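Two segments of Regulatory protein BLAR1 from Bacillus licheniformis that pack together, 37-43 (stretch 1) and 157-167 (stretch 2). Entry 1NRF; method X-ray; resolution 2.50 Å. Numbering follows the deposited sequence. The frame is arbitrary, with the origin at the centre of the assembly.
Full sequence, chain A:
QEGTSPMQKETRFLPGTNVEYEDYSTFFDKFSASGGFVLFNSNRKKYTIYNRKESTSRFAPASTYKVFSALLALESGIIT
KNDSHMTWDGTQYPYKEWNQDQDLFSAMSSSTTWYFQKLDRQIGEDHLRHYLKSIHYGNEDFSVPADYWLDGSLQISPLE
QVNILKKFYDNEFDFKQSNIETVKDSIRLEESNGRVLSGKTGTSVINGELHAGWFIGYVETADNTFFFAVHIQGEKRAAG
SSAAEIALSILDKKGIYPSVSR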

ATOM      1  N   PHE A  37     -11.513  -3.630   7.105  1.00 33.87           N
ATOM      2  CA  PHE A  37     -10.283  -3.865   7.832  1.00 30.24           C
ATOM      3  C   PHE A  37      -9.902  -5.340   7.779  1.00 29.50           C
ATOM      4  O   PHE A  37     -10.689  -6.213   8.153  1.00 29.63           O
ATOM      5  CB  PHE A  37     -10.466  -3.430   9.284  1.00 30.41           C
ATOM      6  CG  PHE A  37      -9.313  -3.771  10.172  1.00 31.39           C
ATOM      7  CD1 PHE A  37      -8.144  -3.018  10.141  1.00 33.48           C
ATOM      8  CD2 PHE A  37      -9.403  -4.839  11.063  1.00 32.11           C
ATOM      9  CE1 PHE A  37      -7.075  -3.320  10.991  1.00 32.08           C
ATOM     10  CE2 PHE A  37      -8.347  -5.152  11.914  1.00 31.76           C
ATOM     11  CZ  PHE A  37      -7.180  -4.391  11.880  1.00 33.07           C
ATOM     12  N   VAL A  38      -8.698  -5.610   7.288  1.00 26.52           N
ATOM     13  CA  VAL A  38      -8.189  -6.964   7.229  1.00 23.66           C
ATOM     14  C   VAL A  38      -6.872  -7.016   7.993  1.00 25.59           C
ATOM     15  O   VAL A  38      -5.953  -6.241   7.716  1.00 25.41           O
ATOM     16  CB  VAL A  38      -7.905  -7.431   5.787  1.00 22.89           C
ATOM     17  CG1 VAL A  38      -7.445  -8.875   5.799  1.00 19.13           C
ATOM     18  CG2 VAL A  38      -9.146  -7.286   4.923  1.00 23.68           C
ATOM     19  N   LEU A  39      -6.796  -7.907   8.974  1.00 26.12           N
ATOM     20  CA  LEU A  39      -5.569  -8.102   9.739  1.00 28.10           C
ATOM     21  C   LEU A  39      -5.196  -9.584   9.648  1.00 29.72           C
ATOM     22  O   LEU A  39      -6.074 -10.449   9.697  1.00 32.03           O
ATOM     23  CB  LEU A  39      -5.780  -7.716  11.191  1.00 28.51           C
ATOM     24  CG  LEU A  39      -4.631  -8.082  12.130  1.00 30.11           C
ATOM     25  CD1 LEU A  39      -3.511  -7.052  12.007  1.00 28.31           C
ATOM     26  CD2 LEU A  39      -5.154  -8.134  13.557  1.00 26.29           C
ATOM     27  N   PHE A  40      -3.908  -9.881   9.503  1.00 30.52           N
ATOM     28  CA  PHE A  40      -3.462 -11.269   9.421  1.00 29.96           C
ATOM     29  C   PHE A  40      -2.358 -11.616  10.412  1.00 31.30           C
ATOM     30  O   PHE A  40      -1.265 -11.042  10.369  1.00 31.01           O
ATOM     31  CB  PHE A  40      -2.993 -11.606   8.001  1.00 29.96           C
ATOM     32  CG  PHE A  40      -2.543 -13.040   7.832  1.00 30.03           C
ATOM     33  CD1 PHE A  40      -1.185 -13.352   7.688  1.00 28.84           C
ATOM     34  CD2 PHE A  40      -3.473 -14.080   7.839  1.00 27.20           C
ATOM     35  CE1 PHE A  40      -0.765 -14.680   7.554  1.00 29.02           C
ATOM     36  CE2 PHE A  40      -3.064 -15.406   7.707  1.00 27.87           C
ATOM     37  CZ  PHE A  40      -1.701 -15.708   7.565  1.00 26.57           C
ATOM     38  N   ASN A  41      -2.660 -12.567  11.299  1.00 31.91           N
ATOM     39  CA  ASN A  41      -1.717 -13.041  12.311  1.00 32.51           C
ATOM     40  C   ASN A  41      -0.956 -14.240  11.730  1.00 32.71           C
ATOM     41  O   ASN A  41      -1.517 -15.322  11.572  1.00 30.14           O
ATOM     42  CB  ASN A  41      -2.474 -13.465  13.573  1.00 30.59           C
ATOM     43  CG  ASN A  41      -1.552 -13.739  14.751  1.00 31.07           C
ATOM     44  OD1 ASN A  41      -0.472 -14.313  14.589  1.00 31.54           O
ATOM     45  ND2 ASN A  41      -1.983 -13.345  15.948  1.00 27.94           N
ATOM     46  N   SER A  42       0.320 -14.039  11.423  1.00 35.44           N
ATOM     47  CA  SER A  42       1.153 -15.084  10.830  1.00 39.60           C
ATOM     48  C   SER A  42       1.236 -16.355  11.658  1.00 41.21           C
ATOM     49  O   SER A  42       1.004 -17.453  11.148  1.00 41.08           O
ATOM     50  CB  SER A  42       2.568 -14.556  10.578  1.00 40.92           C
ATOM     51  OG  SER A  42       2.553 -13.433   9.713  1.00 42.37           O
ATOM     52  N   ASN A  43       1.581 -16.200  12.932  1.00 43.09           N
ATOM     53  CA  ASN A  43       1.701 -17.337  13.839  1.00 44.88           C
ATOM     54  C   ASN A  43       0.390 -18.083  14.019  1.00 44.52           C
ATOM     55  O   ASN A  43       0.358 -19.308  14.001  1.00 46.11           O
ATOM     56  CB  ASN A  43       2.197 -16.880  15.215  1.00 46.39           C
ATOM     57  CG  ASN A  43       3.617 -16.376  15.184  1.00 47.03           C
ATOM     58  OD1 ASN A  43       4.331 -16.568  14.201  1.00 47.99           O
ATOM     59  ND2 ASN A  43       4.044 -15.736  16.271  1.00 48.05           N
ATOM     60  N   SER A 157      -8.129  -6.051  -3.845  1.00 26.96           N
ATOM     61  CA  SER A 157      -8.958  -5.965  -2.649  1.00 27.54           C
ATOM     62  C   SER A 157      -8.126  -5.825  -1.399  1.00 26.05           C
ATOM     63  O   SER A 157      -6.945  -6.147  -1.401  1.00 29.45           O
ATOM     64  CB  SER A 157      -9.825  -7.217  -2.506  1.00 29.11           C
ATOM     65  OG  SER A 157      -9.030  -8.335  -2.139  1.00 29.66           O
ATOM     66  N   PRO A 158      -8.729  -5.319  -0.312  1.00 27.35           N
ATOM     67  CA  PRO A 158      -8.002  -5.161   0.959  1.00 25.60           C
ATOM     68  C   PRO A 158      -7.393  -6.508   1.386  1.00 26.12           C
ATOM     69  O   PRO A 158      -6.286  -6.568   1.907  1.00 27.19           O
ATOM     70  CB  PRO A 158      -9.094  -4.696   1.915  1.00 25.43           C
ATOM     71  CG  PRO A 158      -9.965  -3.849   1.023  1.00 26.08           C
ATOM     72  CD  PRO A 158     -10.053  -4.664  -0.253  1.00 25.06           C
ATOM     73  N   LEU A 159      -8.134  -7.588   1.143  1.00 27.59           N
ATOM     74  CA  LEU A 159      -7.699  -8.941   1.477  1.00 27.38           C
ATOM     75  C   LEU A 159      -6.530  -9.346   0.580  1.00 27.53           C
ATOM     76  O   LEU A 159      -5.548  -9.941   1.043  1.00 27.84           O
ATOM     77  CB  LEU A 159      -8.862  -9.922   1.294  1.00 26.98           C
ATOM     78  CG  LEU A 159      -8.565 -11.388   1.607  1.00 26.56           C
ATOM     79  CD1 LEU A 159      -8.105 -11.521   3.048  1.00 27.25           C
ATOM     80  CD2 LEU A 159      -9.809 -12.223   1.358  1.00 24.24           C
ATOM     81  N   GLU A 160      -6.642  -9.027  -0.705  1.00 25.79           N
ATOM     82  CA  GLU A 160      -5.577  -9.337  -1.650  1.00 24.64           C
ATOM     83  C   GLU A 160      -4.313  -8.559  -1.279  1.00 24.30           C
ATOM     84  O   GLU A 160      -3.201  -9.077  -1.368  1.00 26.11           O
ATOM     85  CB  GLU A 160      -6.013  -8.992  -3.072  1.00 25.85           C
ATOM     86  CG  GLU A 160      -6.823 -10.085  -3.762  1.00 30.43           C
ATOM     87  CD  GLU A 160      -7.402  -9.642  -5.112  1.00 35.23           C
ATOM     88  OE1 GLU A 160      -7.805 -10.519  -5.896  1.00 36.50           O
ATOM     89  OE2 GLU A 160      -7.469  -8.422  -5.391  1.00 37.54           O
ATOM     90  N   GLN A 161      -4.488  -7.316  -0.857  1.00 22.84           N
ATOM     91  CA  GLN A 161      -3.359  -6.486  -0.449  1.00 25.91           C
ATOM     92  C   GLN A 161      -2.551  -7.203   0.649  1.00 26.03           C
ATOM     93  O   GLN A 161      -1.331  -7.343   0.537  1.00 25.91           O
ATOM     94  CB  GLN A 161      -3.855  -5.131   0.083  1.00 26.98           C
ATOM     95  CG  GLN A 161      -4.463  -4.190  -0.951  1.00 27.80           C
ATOM     96  CD  GLN A 161      -3.433  -3.260  -1.597  1.00 29.77           C
ATOM     97  OE1 GLN A 161      -3.771  -2.164  -2.051  1.00 29.13           O
ATOM     98  NE2 GLN A 161      -2.182  -3.701  -1.649  1.00 24.67           N
ATOM     99  N   VAL A 162      -3.237  -7.651   1.704  1.00 25.20           N
ATOM    100  CA  VAL A 162      -2.590  -8.355   2.817  1.00 23.58           C
ATOM    101  C   VAL A 162      -1.841  -9.596   2.344  1.00 25.66           C
ATOM    102  O   VAL A 162      -0.672  -9.791   2.691  1.00 27.33           O
ATOM    103  CB  VAL A 162      -3.626  -8.781   3.924  1.00 24.29           C
ATOM    104  CG1 VAL A 162      -3.007  -9.819   4.858  1.00 21.29           C
ATOM    105  CG2 VAL A 162      -4.082  -7.550   4.738  1.00 19.04           C
ATOM    106  N   ASN A 163      -2.493 -10.427   1.534  1.00 26.55           N
ATOM    107  CA  ASN A 163      -1.846 -11.647   1.066  1.00 27.14           C
ATOM    108  C   ASN A 163      -0.599 -11.388   0.234  1.00 29.13           C
ATOM    109  O   ASN A 163       0.405 -12.082   0.401  1.00 29.97           O
ATOM    110  CB  ASN A 163      -2.829 -12.535   0.281  1.00 26.97           C
ATOM    111  CG  ASN A 163      -3.959 -13.077   1.152  1.00 27.20           C
ATOM    112  OD1 ASN A 163      -3.790 -13.284   2.352  1.00 31.52           O
ATOM    113  ND2 ASN A 163      -5.108 -13.317   0.547  1.00 29.66           N
ATOM    114  N   ILE A 164      -0.645 -10.393  -0.654  1.00 29.17           N
ATOM    115  CA  ILE A 164       0.523 -10.115  -1.486  1.00 28.60           C
ATOM    116  C   ILE A 164       1.596  -9.360  -0.693  1.00 28.54           C
ATOM    117  O   ILE A 164       2.787  -9.509  -0.961  1.00 29.16           O
ATOM    118  CB  ILE A 164       0.128  -9.362  -2.816  1.00 28.67           C
ATOM    119  CG1 ILE A 164       1.230  -9.564  -3.861  1.00 28.05           C
ATOM    120  CG2 ILE A 164      -0.131  -7.872  -2.561  1.00 25.16           C
ATOM    121  CD1 ILE A 164       0.874  -9.033  -5.256  1.00 31.04           C
ATOM    122  N   LEU A 165       1.180  -8.569   0.294  1.00 28.66           N
ATOM    123  CA  LEU A 165       2.147  -7.865   1.134  1.00 27.41           C
ATOM    124  C   LEU A 165       2.993  -8.902   1.886  1.00 27.41           C
ATOM    125  O   LEU A 165       4.182  -8.678   2.112  1.00 29.30           O
ATOM    126  CB  LEU A 165       1.445  -6.950   2.138  1.00 25.58           C
ATOM    127  CG  LEU A 165       1.297  -5.463   1.795  1.00 28.19           C
ATOM    128  CD1 LEU A 165       0.357  -4.788   2.784  1.00 27.64           C
ATOM    129  CD2 LEU A 165       2.658  -4.792   1.824  1.00 25.54           C
ATOM    130  N   LYS A 166       2.383 -10.032   2.260  1.00 26.75           N
ATOM    131  CA  LYS A 166       3.096 -11.101   2.968  1.00 26.81           C
ATOM    132  C   LYS A 166       4.065 -11.792   2.005  1.00 27.87           C
ATOM    133  O   LYS A 166       5.197 -12.127   2.380  1.00 26.68           O
ATOM    134  CB  LYS A 166       2.124 -12.137   3.544  1.00 27.55           C
ATOM    135  CG  LYS A 166       2.833 -13.296   4.257  1.00 29.71           C
ATOM    136  CD  LYS A 166       1.866 -14.334   4.776  1.00 31.26           C
ATOM    137  CE  LYS A 166       2.590 -15.582   5.299  1.00 33.33           C
ATOM    138  NZ  LYS A 166       3.367 -15.363   6.549  1.00 35.67           N
ATOM    139  N   LYS A 167       3.615 -12.008   0.771  1.00 27.87           N
ATOM    140  CA  LYS A 167       4.472 -12.615  -0.248  1.00 29.87           C
ATOM    141  C   LYS A 167       5.700 -11.732  -0.492  1.00 30.34           C
ATOM    142  O   LYS A 167       6.791 -12.224  -0.791  1.00 29.35           O
ATOM    143  CB  LYS A 167       3.708 -12.797  -1.566  1.00 27.54           C
ATOM    144  CG  LYS A 167       2.788 -13.993  -1.574  1.00 26.87           C
ATOM    145  CD  LYS A 167       2.572 -14.469  -2.982  1.00 26.81           C
ATOM    146  CE  LYS A 167       1.656 -15.674  -3.005  1.00 26.37           C
ATOM    147  NZ  LYS A 167       0.312 -15.329  -2.467  1.00 25.50           N
TER

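A strand (37-41) and a helix (158-167) of BLAR1 from Bacillus licheniformis, at least 120 residues apart in sequence wherever they touch, pack side by side and run in roughly the same direction. Their axes approach to 8.3 Å, with 26° between the N-to-C directions. The shallow angle lets alternate side chains of the strand meet successive turns of the helix: V38 lies level with L159 (CA to CA 6.1 Å), and S42, just past the strand, lies nearest K166 (CA to CA 9.0 Å). The backbones are therefore closer at the V38 end, where V38, P158 and L159 fill the gap, than at the S42 end, where a phenylalanine ring and a long lysine side chain occupy it.

No hydrogen bond joins the two stretches. The strand alternates in the usual way, V38 and F40 directing their CA-to-CB bonds toward the helix while F37 and L39 point away. On the helix, P158, V162 and K166 recur every four residues, so they line up along one side and point toward the strand; L159 joins them from a sideways direction.

Apolar contacts hold the pair together. V38, the residue with the most area covered, touches three helix residues: its CG2 is 4.0 Å from P158 CB, its CG1 is 3.9 Å from L159 CD1, and the same CG1 is 3.8 Å from V162 CG2. V162 also reaches the strand backbone, with CG2 3.8 Å from V38 O, a van der Waals contact because a methyl group offers no polar hydrogen. Its other methyl, CG1, sits 3.6 Å from F40 CB, so the two branches of V162 bridge the strand's two inward-pointing side chains. All five of these residues are buried, and their packing keeps water from hydrocarbon surface.

Farther along, apolar packing gives way to a mixed contact. K166 extends its side chain with chi1 to chi3 all t, and its CD lies 3.8 Å from F40 CE1. Both V162 CG1 and K166 CD approach the F40 ring obliquely. The outer methylenes of the lysine thus pack beside aromatic carbon while its charged end continues past the ring. There, K166 NZ comes within 3.8 Å of S42 OG, too far for a hydrogen bond; both atoms are hydrogen-bonded elsewhere in the structure, so neither is left unsatisfied.

Hydrogen bonding within the second stretch fixes the helix that presents these side chains. S157 caps its N terminus: E160 N donates to S157 OG at 2.9 Å, and in return S157 N donates to E160 OE2, also at 2.9 Å. This reciprocal pair occupies both backbone NH groups, including one in the first turn that has no preceding helical carbonyl to accept from it. Regular i to i+4 bonds follow, from Q161 N to S157 O (2.8 Å) through K167 N to N163 O (3.2 Å), and maintain the spacing that aligns P158, V162 and K166.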